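Local coordinates for protein aldo-keto reductase family 1 member C1 (Caenorhabditis elegans, PDB 1QWK) that probably works as an NADPH-dependent aldose reductase of the aldo-keto reductase family, reducing carbonyl compounds to alcohols, at residues Y111-P116 with R136-V141; P130-W135 with I160-A165; Q175-L180 with S295-L300; P183-V188 with L254-A259. All blocks are in the same frame, centred on the assembly; numbering follows the deposited sequence.

Contact 1: residues Y111-P116 with R136-V141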
# COMPACT_ATOMS: atom_id res chain seq x y z
N TYR A 111 0.74 11.60 1.19
CA TYR A 111 -0.54 11.60 1.90
C TYR A 111 -1.62 11.19 0.91
O TYR A 111 -1.79 11.83 -0.13
CB TYR A 111 -0.84 13.00 2.45
CG TYR A 111 -2.00 13.03 3.41
CD1 TYR A 111 -2.08 12.12 4.47
CD2 TYR A 111 -2.98 14.01 3.31
CE1 TYR A 111 -3.11 12.19 5.41
CE2 TYR A 111 -4.01 14.09 4.25
CZ TYR A 111 -4.07 13.19 5.29
OH TYR A 111 -5.07 13.29 6.23
N LEU A 112 -2.35 10.13 1.24
CA LEU A 112 -3.39 9.60 0.35
C LEU A 112 -4.80 9.63 0.89
O LEU A 112 -5.02 9.58 2.10
CB LEU A 112 -3.08 8.13 0.03
CG LEU A 112 -1.66 7.72 -0.38
CD1 LEU A 112 -1.60 6.21 -0.51
CD2 LEU A 112 -1.29 8.40 -1.68
N ALA A 113 -5.77 9.72 -0.01
CA ALA A 113 -7.17 9.64 0.39
C ALA A 113 -7.30 8.10 0.46
O ALA A 113 -7.11 7.43 -0.55
CB ALA A 113 -8.08 10.21 -0.70
N HIS A 114 -7.59 7.56 1.64
CA HIS A 114 -7.68 6.10 1.82
C HIS A 114 -8.78 5.48 0.97
O HIS A 114 -8.69 4.32 0.58
CB HIS A 114 -7.93 5.79 3.29
CG HIS A 114 -7.40 4.47 3.75
ND1 HIS A 114 -7.34 3.36 2.95
CD2 HIS A 114 -6.93 4.08 4.97
CE1 HIS A 114 -6.88 2.33 3.64
NE2 HIS A 114 -6.62 2.75 4.87
N MET A 115 -9.81 6.27 0.71
CA MET A 115 -10.96 5.86 -0.10
C MET A 115 -11.45 7.10 -0.84
O MET A 115 -10.99 8.21 -0.58
CB MET A 115 -12.10 5.36 0.79
CG MET A 115 -11.79 4.16 1.68
SD MET A 115 -11.77 2.61 0.76
CE MET A 115 -10.67 1.63 1.80
N PRO A 116 -12.38 6.92 -1.79
CA PRO A 116 -12.92 8.06 -2.53
C PRO A 116 -14.26 8.51 -1.93
O PRO A 116 -14.78 9.57 -2.29
CB PRO A 116 -13.09 7.49 -3.93
CG PRO A 116 -13.51 6.08 -3.65
CD PRO A 116 -12.57 5.66 -2.54
N ARG A 136 -9.38 18.81 -4.04
CA ARG A 136 -8.99 20.19 -3.80
C ARG A 136 -8.34 20.34 -2.42
O ARG A 136 -7.43 21.15 -2.24
CB ARG A 136 -10.19 21.14 -3.93
CG ARG A 136 -10.89 21.09 -5.29
CD ARG A 136 -11.86 22.24 -5.45
NE ARG A 136 -11.16 23.48 -5.75
CZ ARG A 136 -10.83 23.88 -6.97
NH1 ARG A 136 -11.16 23.15 -8.03
NH2 ARG A 136 -10.14 25.00 -7.14
N GLN A 137 -8.79 19.55 -1.45
CA GLN A 137 -8.19 19.63 -0.12
C GLN A 137 -6.77 19.06 -0.12
O GLN A 137 -5.90 19.53 0.62
CB GLN A 137 -9.04 18.89 0.92
CG GLN A 137 -10.42 19.48 1.14
CD GLN A 137 -11.09 18.92 2.38
OE1 GLN A 137 -10.71 19.26 3.50
NE2 GLN A 137 -12.07 18.05 2.19
N PHE A 138 -6.54 18.05 -0.95
CA PHE A 138 -5.21 17.45 -1.04
C PHE A 138 -4.26 18.43 -1.70
O PHE A 138 -3.09 18.54 -1.32
CB PHE A 138 -5.28 16.11 -1.79
CG PHE A 138 -5.68 14.96 -0.92
CD1 PHE A 138 -4.71 14.23 -0.22
CD2 PHE A 138 -7.03 14.66 -0.69
CE1 PHE A 138 -5.07 13.25 0.69
CE2 PHE A 138 -7.40 13.68 0.22
CZ PHE A 138 -6.42 12.97 0.92
N ASP A 139 -4.76 19.14 -2.70
CA ASP A 139 -3.97 20.14 -3.41
C ASP A 139 -3.51 21.17 -2.38
O ASP A 139 -2.35 21.59 -2.38
CB ASP A 139 -4.83 20.81 -4.48
CG ASP A 139 -4.13 21.98 -5.16
OD1 ASP A 139 -3.13 21.76 -5.88
OD2 ASP A 139 -4.58 23.13 -4.96
N ALA A 140 -4.42 21.57 -1.50
CA ALA A 140 -4.13 22.56 -0.47
C ALA A 140 -3.07 22.12 0.54
O ALA A 140 -2.17 22.90 0.85
CB ALA A 140 -5.41 22.94 0.27
N VAL A 141 -3.17 20.90 1.06
CA VAL A 141 -2.19 20.43 2.03
C VAL A 141 -0.82 20.27 1.37
O VAL A 141 0.22 20.47 2.01
CB VAL A 141 -2.63 19.11 2.72
CG1 VAL A 141 -3.94 19.34 3.45
CG2 VAL A 141 -2.79 17.98 1.70

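Contact 2: residues P130-W135 with I160-A165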
# COMPACT_ATOMS: atom_id res chain seq x y z
N PRO A 130 -18.17 15.12 -3.86
CA PRO A 130 -17.51 14.64 -5.08
C PRO A 130 -16.00 14.55 -4.93
O PRO A 130 -15.39 15.33 -4.19
CB PRO A 130 -17.94 15.66 -6.14
CG PRO A 130 -18.12 16.92 -5.33
CD PRO A 130 -18.83 16.42 -4.10
N VAL A 131 -15.38 13.60 -5.63
CA VAL A 131 -13.94 13.43 -5.54
C VAL A 131 -13.21 14.71 -5.93
O VAL A 131 -12.07 14.93 -5.53
CB VAL A 131 -13.43 12.25 -6.42
CG1 VAL A 131 -13.93 10.92 -5.86
CG2 VAL A 131 -13.87 12.43 -7.86
N GLU A 132 -13.87 15.56 -6.71
CA GLU A 132 -13.24 16.82 -7.11
C GLU A 132 -13.04 17.70 -5.87
O GLU A 132 -11.99 18.33 -5.72
CB GLU A 132 -14.09 17.56 -8.14
CG GLU A 132 -14.09 16.92 -9.52
CD GLU A 132 -15.26 15.99 -9.74
OE1 GLU A 132 -15.89 15.56 -8.74
OE2 GLU A 132 -15.56 15.70 -10.92
N ASP A 133 -14.03 17.72 -4.99
CA ASP A 133 -13.93 18.52 -3.77
C ASP A 133 -12.91 17.93 -2.82
O ASP A 133 -12.20 18.65 -2.11
CB ASP A 133 -15.30 18.63 -3.09
CG ASP A 133 -16.27 19.50 -3.87
OD1 ASP A 133 -15.81 20.34 -4.68
OD2 ASP A 133 -17.49 19.37 -3.65
N VAL A 134 -12.83 16.60 -2.80
CA VAL A 134 -11.88 15.90 -1.95
C VAL A 134 -10.47 16.23 -2.42
O VAL A 134 -9.59 16.58 -1.63
CB VAL A 134 -12.08 14.36 -2.01
CG1 VAL A 134 -10.98 13.65 -1.22
CG2 VAL A 134 -13.44 13.99 -1.45
N TRP A 135 -10.25 16.13 -3.73
CA TRP A 135 -8.92 16.41 -4.25
C TRP A 135 -8.46 17.85 -4.01
O TRP A 135 -7.27 18.10 -3.79
CB TRP A 135 -8.83 16.08 -5.74
CG TRP A 135 -7.41 16.09 -6.20
CD1 TRP A 135 -6.85 16.94 -7.10
CD2 TRP A 135 -6.36 15.25 -5.71
NE1 TRP A 135 -5.50 16.69 -7.20
CE2 TRP A 135 -5.17 15.66 -6.36
CE3 TRP A 135 -6.30 14.20 -4.78
CZ2 TRP A 135 -3.93 15.05 -6.11
CZ3 TRP A 135 -5.07 13.60 -4.53
CH2 TRP A 135 -3.90 14.03 -5.20
N ILE A 160 -10.08 9.24 -10.76
CA ILE A 160 -8.77 9.85 -10.86
C ILE A 160 -8.77 10.88 -12.00
O ILE A 160 -8.22 11.97 -11.85
CB ILE A 160 -7.67 8.80 -11.10
CG1 ILE A 160 -7.55 7.91 -9.86
CG2 ILE A 160 -6.34 9.49 -11.41
CD1 ILE A 160 -6.56 6.76 -10.00
N SER A 161 -9.41 10.54 -13.12
CA SER A 161 -9.48 11.46 -14.25
C SER A 161 -10.20 12.74 -13.86
O SER A 161 -9.81 13.83 -14.28
CB SER A 161 -10.21 10.81 -15.43
OG SER A 161 -9.48 9.73 -15.96
N ARG A 162 -11.25 12.62 -13.06
CA ARG A 162 -12.00 13.79 -12.62
C ARG A 162 -11.14 14.68 -11.74
O ARG A 162 -11.25 15.91 -11.78
CB ARG A 162 -13.27 13.36 -11.88
CG ARG A 162 -14.35 12.79 -12.79
CD ARG A 162 -15.39 12.00 -12.01
NE ARG A 162 -16.03 12.79 -10.96
CZ ARG A 162 -16.66 12.27 -9.92
NH1 ARG A 162 -16.75 10.95 -9.79
NH2 ARG A 162 -17.20 13.06 -9.00
N ALA A 163 -10.26 14.07 -10.96
CA ALA A 163 -9.36 14.84 -10.09
C ALA A 163 -8.30 15.54 -10.93
O ALA A 163 -8.00 16.72 -10.71
CB ALA A 163 -8.70 13.91 -9.07
N LEU A 164 -7.76 14.84 -11.92
CA LEU A 164 -6.73 15.40 -12.79
C LEU A 164 -7.24 16.58 -13.61
O LEU A 164 -6.53 17.56 -13.81
CB LEU A 164 -6.19 14.33 -13.74
CG LEU A 164 -5.41 13.17 -13.13
CD1 LEU A 164 -5.05 12.17 -14.21
CD2 LEU A 164 -4.14 13.71 -12.46
N ALA A 165 -8.48 16.46 -14.08
CA ALA A 165 -9.11 17.48 -14.91
C ALA A 165 -9.21 18.85 -14.24
O ALA A 165 -9.37 19.86 -14.93
CB ALA A 165 -10.49 17.01 -15.34
O HOH W 1 -13.56 16.85 -12.97

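Contact 3: residues Q175-L180 with S295-L300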
# COMPACT_ATOMS: atom_id res chain seq x y z
N GLN A 175 -2.68 3.82 -4.79
CA GLN A 175 -2.42 2.58 -4.07
C GLN A 175 -3.66 1.70 -4.16
O GLN A 175 -4.74 2.08 -3.71
CB GLN A 175 -2.10 2.87 -2.60
CG GLN A 175 -1.72 1.62 -1.82
CD GLN A 175 -1.31 1.89 -0.38
OE1 GLN A 175 -0.44 2.74 -0.12
NE2 GLN A 175 -1.91 1.17 0.55
N VAL A 176 -3.49 0.53 -4.76
CA VAL A 176 -4.61 -0.39 -4.92
C VAL A 176 -4.21 -1.84 -4.70
O VAL A 176 -3.02 -2.17 -4.63
CB VAL A 176 -5.20 -0.29 -6.36
CG1 VAL A 176 -5.73 1.11 -6.62
CG2 VAL A 176 -4.13 -0.66 -7.38
N GLU A 177 -5.21 -2.70 -4.59
CA GLU A 177 -4.98 -4.13 -4.43
C GLU A 177 -4.39 -4.58 -5.76
O GLU A 177 -4.95 -4.31 -6.81
CB GLU A 177 -6.30 -4.87 -4.20
CG GLU A 177 -6.13 -6.38 -4.06
CD GLU A 177 -7.44 -7.13 -4.02
OE1 GLU A 177 -8.49 -6.50 -3.74
OE2 GLU A 177 -7.43 -8.36 -4.25
N LEU A 178 -3.24 -5.26 -5.71
CA LEU A 178 -2.61 -5.73 -6.93
C LEU A 178 -1.70 -6.91 -6.63
O LEU A 178 -0.77 -6.80 -5.83
CB LEU A 178 -1.82 -4.61 -7.61
CG LEU A 178 -1.33 -4.86 -9.05
CD1 LEU A 178 -1.06 -3.53 -9.73
CD2 LEU A 178 -0.08 -5.74 -9.04
N HIS A 179 -1.99 -8.03 -7.26
CA HIS A 179 -1.19 -9.24 -7.10
C HIS A 179 -1.44 -10.12 -8.32
O HIS A 179 -2.28 -9.78 -9.15
CB HIS A 179 -1.54 -9.98 -5.80
CG HIS A 179 -3.01 -10.18 -5.56
ND1 HIS A 179 -3.83 -9.16 -5.14
CD2 HIS A 179 -3.79 -11.28 -5.66
CE1 HIS A 179 -5.06 -9.63 -4.98
NE2 HIS A 179 -5.06 -10.91 -5.29
N LEU A 180 -0.71 -11.22 -8.44
CA LEU A 180 -0.86 -12.08 -9.61
C LEU A 180 -2.30 -12.46 -9.95
O LEU A 180 -2.69 -12.42 -11.12
CB LEU A 180 -0.04 -13.36 -9.44
CG LEU A 180 -0.05 -14.29 -10.66
CD1 LEU A 180 0.47 -13.55 -11.89
CD2 LEU A 180 0.81 -15.51 -10.36
N SER A 295 -8.34 -14.08 -11.82
CA SER A 295 -8.50 -12.68 -11.45
C SER A 295 -9.75 -12.50 -10.60
O SER A 295 -10.86 -12.77 -11.04
CB SER A 295 -8.60 -11.80 -12.70
OG SER A 295 -8.82 -10.45 -12.35
N GLN A 296 -9.55 -12.05 -9.37
CA GLN A 296 -10.67 -11.83 -8.46
C GLN A 296 -10.26 -10.87 -7.35
O GLN A 296 -9.26 -11.08 -6.67
CB GLN A 296 -11.11 -13.16 -7.85
CG GLN A 296 -12.45 -13.09 -7.13
CD GLN A 296 -12.84 -14.41 -6.50
OE1 GLN A 296 -12.84 -15.45 -7.15
NE2 GLN A 296 -13.19 -14.37 -5.22
N ARG A 297 -11.05 -9.82 -7.19
CA ARG A 297 -10.79 -8.82 -6.16
C ARG A 297 -11.03 -9.42 -4.77
O ARG A 297 -12.11 -9.95 -4.50
CB ARG A 297 -11.71 -7.61 -6.37
CG ARG A 297 -11.42 -6.43 -5.47
CD ARG A 297 -12.49 -5.37 -5.61
NE ARG A 297 -12.56 -4.79 -6.95
CZ ARG A 297 -11.69 -3.92 -7.44
NH1 ARG A 297 -10.66 -3.52 -6.72
NH2 ARG A 297 -11.88 -3.40 -8.66
N LEU A 298 -10.02 -9.35 -3.90
CA LEU A 298 -10.12 -9.90 -2.55
C LEU A 298 -10.65 -8.88 -1.54
O LEU A 298 -11.31 -9.24 -0.57
CB LEU A 298 -8.76 -10.39 -2.07
CG LEU A 298 -8.07 -11.49 -2.88
CD1 LEU A 298 -6.72 -11.84 -2.27
CD2 LEU A 298 -8.98 -12.71 -2.93
N PHE A 299 -10.34 -7.62 -1.78
CA PHE A 299 -10.78 -6.54 -0.89
C PHE A 299 -11.88 -5.73 -1.56
O PHE A 299 -11.61 -4.77 -2.29
CB PHE A 299 -9.58 -5.67 -0.54
CG PHE A 299 -8.56 -6.37 0.30
CD1 PHE A 299 -8.64 -6.34 1.69
CD2 PHE A 299 -7.53 -7.10 -0.29
CE1 PHE A 299 -7.71 -7.02 2.48
CE2 PHE A 299 -6.60 -7.79 0.49
CZ PHE A 299 -6.68 -7.75 1.88
N LEU A 300 -13.12 -6.11 -1.28
CA LEU A 300 -14.28 -5.46 -1.86
C LEU A 300 -14.63 -4.09 -1.28
O LEU A 300 -15.38 -3.34 -1.89
CB LEU A 300 -15.49 -6.39 -1.73
CG LEU A 300 -15.26 -7.83 -2.22
CD1 LEU A 300 -16.51 -8.65 -1.98
CD2 LEU A 300 -14.89 -7.82 -3.70
O HOH W 2 -9.58 -3.97 -4.02

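Contact 4: residues P183-V188 with L254-A259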
# COMPACT_ATOMS: atom_id res chain seq x y z
N PRO A 183 -4.27 -8.78 -11.35
CA PRO A 183 -3.30 -7.99 -12.10
C PRO A 183 -3.54 -6.50 -12.30
O PRO A 183 -2.58 -5.74 -12.41
CB PRO A 183 -3.23 -8.71 -13.45
CG PRO A 183 -3.64 -10.07 -13.16
CD PRO A 183 -4.77 -9.89 -12.19
N GLN A 184 -4.80 -6.09 -12.36
CA GLN A 184 -5.13 -4.69 -12.57
C GLN A 184 -4.41 -4.11 -13.79
O GLN A 184 -3.82 -3.03 -13.73
CB GLN A 184 -4.76 -3.89 -11.32
CG GLN A 184 -5.57 -4.28 -10.08
CD GLN A 184 -6.65 -3.27 -9.74
OE1 GLN A 184 -7.41 -2.83 -10.60
NE2 GLN A 184 -6.73 -2.90 -8.46
N HIS A 185 -4.44 -4.84 -14.91
CA HIS A 185 -3.78 -4.37 -16.13
C HIS A 185 -4.31 -3.01 -16.58
O HIS A 185 -3.54 -2.12 -16.94
CB HIS A 185 -3.96 -5.38 -17.26
CG HIS A 185 -3.27 -6.69 -17.02
ND1 HIS A 185 -1.90 -6.80 -16.93
CD2 HIS A 185 -3.76 -7.94 -16.84
CE1 HIS A 185 -1.58 -8.06 -16.70
NE2 HIS A 185 -2.69 -8.77 -16.64
N ASP A 186 -5.63 -2.86 -16.56
CA ASP A 186 -6.27 -1.61 -16.98
C ASP A 186 -5.85 -0.42 -16.12
O ASP A 186 -5.53 0.65 -16.64
CB ASP A 186 -7.79 -1.76 -16.95
CG ASP A 186 -8.51 -0.56 -17.55
OD1 ASP A 186 -8.31 -0.29 -18.75
OD2 ASP A 186 -9.27 0.10 -16.81
N HIS A 187 -5.87 -0.60 -14.80
CA HIS A 187 -5.50 0.50 -13.91
C HIS A 187 -4.04 0.91 -14.07
O HIS A 187 -3.74 2.10 -14.16
CB HIS A 187 -5.77 0.12 -12.45
CG HIS A 187 -5.53 1.24 -11.48
ND1 HIS A 187 -6.29 2.39 -11.49
CD2 HIS A 187 -4.64 1.38 -10.48
CE1 HIS A 187 -5.88 3.20 -10.52
NE2 HIS A 187 -4.87 2.60 -9.89
N VAL A 188 -3.15 -0.07 -14.12
CA VAL A 188 -1.72 0.23 -14.27
C VAL A 188 -1.45 0.95 -15.59
O VAL A 188 -0.68 1.90 -15.63
CB VAL A 188 -0.87 -1.07 -14.19
CG1 VAL A 188 0.60 -0.75 -14.44
CG2 VAL A 188 -1.04 -1.70 -12.82
N LEU A 254 6.91 -5.83 -8.84
CA LEU A 254 7.96 -4.85 -9.10
C LEU A 254 8.24 -4.71 -10.59
O LEU A 254 8.34 -3.60 -11.11
CB LEU A 254 9.25 -5.24 -8.38
CG LEU A 254 9.28 -4.99 -6.87
CD1 LEU A 254 10.53 -5.61 -6.27
CD2 LEU A 254 9.24 -3.48 -6.61
N ASP A 255 8.34 -5.84 -11.28
CA ASP A 255 8.62 -5.78 -12.70
C ASP A 255 7.42 -5.38 -13.56
O ASP A 255 7.56 -5.16 -14.77
CB ASP A 255 9.27 -7.09 -13.15
CG ASP A 255 10.71 -7.20 -12.66
OD1 ASP A 255 11.39 -6.16 -12.61
OD2 ASP A 255 11.17 -8.31 -12.31
N ARG A 256 6.26 -5.27 -12.93
CA ARG A 256 5.04 -4.81 -13.61
C ARG A 256 5.13 -3.28 -13.58
O ARG A 256 4.34 -2.58 -14.22
CB ARG A 256 3.77 -5.25 -12.85
CG ARG A 256 3.30 -6.70 -13.07
CD ARG A 256 2.62 -6.89 -14.43
NE ARG A 256 1.57 -5.90 -14.67
CZ ARG A 256 0.41 -5.85 -14.02
NH1 ARG A 256 0.12 -6.75 -13.08
NH2 ARG A 256 -0.46 -4.89 -14.29
N GLY A 257 6.10 -2.77 -12.81
CA GLY A 257 6.31 -1.34 -12.70
C GLY A 257 5.64 -0.71 -11.49
O GLY A 257 5.32 0.48 -11.51
N CYS A 258 5.44 -1.49 -10.44
CA CYS A 258 4.78 -0.98 -9.23
C CYS A 258 5.67 -1.01 -8.00
O CYS A 258 6.69 -1.70 -7.96
CB CYS A 258 3.54 -1.82 -8.91
SG CYS A 258 2.35 -1.99 -10.24
N ALA A 259 5.27 -0.24 -6.99
CA ALA A 259 5.97 -0.25 -5.72
C ALA A 259 5.17 -1.30 -4.95
O ALA A 259 4.02 -1.58 -5.30
CB ALA A 259 5.87 1.11 -5.03
O HOH W 3 -0.36 -3.23 -16.85

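Contact 1: residues Y111-P116 with R136-V141
F138 reaches from the helix to the strand and sets the tip of its ring against the side chains of Y111 and A113 and the backbone of 111-113. Its CE1 comes 3.4 Å from Y111 CD2, and the two rings meet obliquely, planes at 35° and centroids 5.4 Å apart. With CG anti to the backbone N (chi1 -169°), the Y111 ring turns toward the helix, where CD2 also lies 4.3 Å from V141 CG2, one turn beyond F138. Next to CE1 in the ring, F138 CZ sits 3.4 Å from A113 N and 3.6 Å from A113 CB. This is the helix-on-strand layer of the (beta/alpha)8 barrel: the short segments 111-113 and 136-141 run almost antiparallel, at 172°, as in a beta-alpha unit. An alanine in place of F138 would probably leave a gap over A113 and deprive the Y111 ring of the neighbour at its CD2. L112 points the other way, into the barrel, and packs on K81, predicted to lower the pKa of the active-site tyrosine. Just past the strand comes H114, a predicted substrate-binding residue. L92 of helix 92-103 touches both rings, and L96 packs against Y111 and V141.

Contact 2: residues P130-W135 with I160-A165
The guanidinium of R162 has V131 CG2 over the centre of one face, 3.4 Å above the plane, while E132 OE2 lies in that plane at the edge and P130 CB also borders it. A second flat group, the W135 indole, takes A163 CB over one face as a CH-pi contact, 4.2 Å from the five-membered ring's centroid. Together they join two neighbouring outer helices of the TIM barrel, 131-143 and 157-164, whose short segments cross at -55° with axes 8.8 Å apart. R162 grips E132 side-on with NE and NH2, each nitrogen taking a different carboxylate oxygen. The NE bond to OE2 is the straighter, 168° at the hydrogen, yet it meets OE2 from well above the carboxylate plane; NH2 approaches OE1 on the syn side. The planes of the two charged groups stand 56° apart, which goes with that approach to OE2 from above. The glutamate chain bends about its CB-CG bond, and R162 NH2 has a further salt bridge to E309, whose OE2 also accepts from V131 N at the helix start. On the inner side W135 packs on V150 and V152 of strand 150-153, its NE1 bonded to T169 O. A water finishes the polar end, donating to E132 OE2 at 3.1 Å and to R162 O at 2.8 Å.

Contact 3: residues Q175-L180 with S295-L300
E177 sends its carboxylate straight into the backbone of 295-300, where two consecutive amide N-H groups point at it. F299 N gives OE1 a hydrogen bond of 2.9 Å, bent little at 161° and arriving from above the carboxylate plane. L298 N donates to E177 OE2 at 2.8 Å, though that oxygen's position is less certain. In this TIM barrel, the C-terminal end of strand 173-177 holds the long loop after helix 283-289, on the side where aldo-keto reductases carry their active site. The packing is tight here: E177 extends with CG anti to the backbone N (chi1 179°), and its carboxylate stands nearly perpendicular to the F299 ring, whose edge it meets. L298 packs its CG and CD1 against the H179 ring. An alanine in place of E177 would probably leave the amides of L298 and F299 without their acceptor. Toward solvent the contact thins out, and Q296 turns its end away. R297 starts away from the strand, yet its CG lies 3.4 Å from E177 OE1; its guanidinium is bridged to E315 and set against F312 in a cation-pi contact. F299, whose ring also meets W24, has its side chain about 9 Å from that of Y52, the predicted proton donor. The same E177 OE1 accepts from a water at 2.8 Å, which also donates to F299 O and accepts from R297 NH1 at 2.9 Å.

Contact 4: residues P183-V188 with L254-A259
P183 O is gripped by both terminal nitrogens of R256, each at 3.0 Å. The guanidinium comes end-on, with the oxygen practically in its plane, so the two N-H groups converge on one atom and both bonds are bent to 147°. Seen from the carbonyl the donors differ: NH2 stands well above the carbonyl plane, NH1 is only slightly tilted from it. The arginine chain bends at chi2 and chi3, bringing CD and NE round; the two bonds to P183 O then hold the rotation of the guanidinium. H185 lies across one of its faces, ND1 3.6 Å above the plane but offset toward the rim, with ring and guanidinium planes 41° apart. V188 CG2 closes in obliquely, 3.6 Å from R256 NH2. A water takes a further hydrogen bond from R256 NH2 at 3.1 Å and returns a weak one to H185 O, while Y252 OH is a weak partner of NH1. Deeper in, the polar grip gives way to packing: V188 CG2 approaches C258 SG at 4.3 Å, and L178 touches both side chains. R256 comes just before G257, which has a positive phi and whose N bonds back to L254 O. That glycine belongs to a Schellman motif after helix 245-255, from which the chain goes on to strand 259-261. Q184 is the N-cap of helix 185-193, so the contact joins the start of one outer helix to the region after another in the (beta/alpha)8 barrel.

Overall arrangement
Contact 1 is the buried one, apolar and aromatic between strand and helix; the other three are partly buried and lean on charged or polar groups. Contacts 1 and 2 share helix 131-143, one using its inward side and the other its flank toward helix 157-164, and they touch where P116 O meets V131 CG1. Contacts 3 and 4 adjoin through strand 173-177 and the helix after it, with E177 O close to Q184 NE2. Arginine recurs with different mates: a carboxylate in contact 2, a backbone carbonyl in contact 4. Contact 3 reverses the roles, a carboxylate meeting backbone amides. Contact 2 reaches contact 4 through I160 and H187.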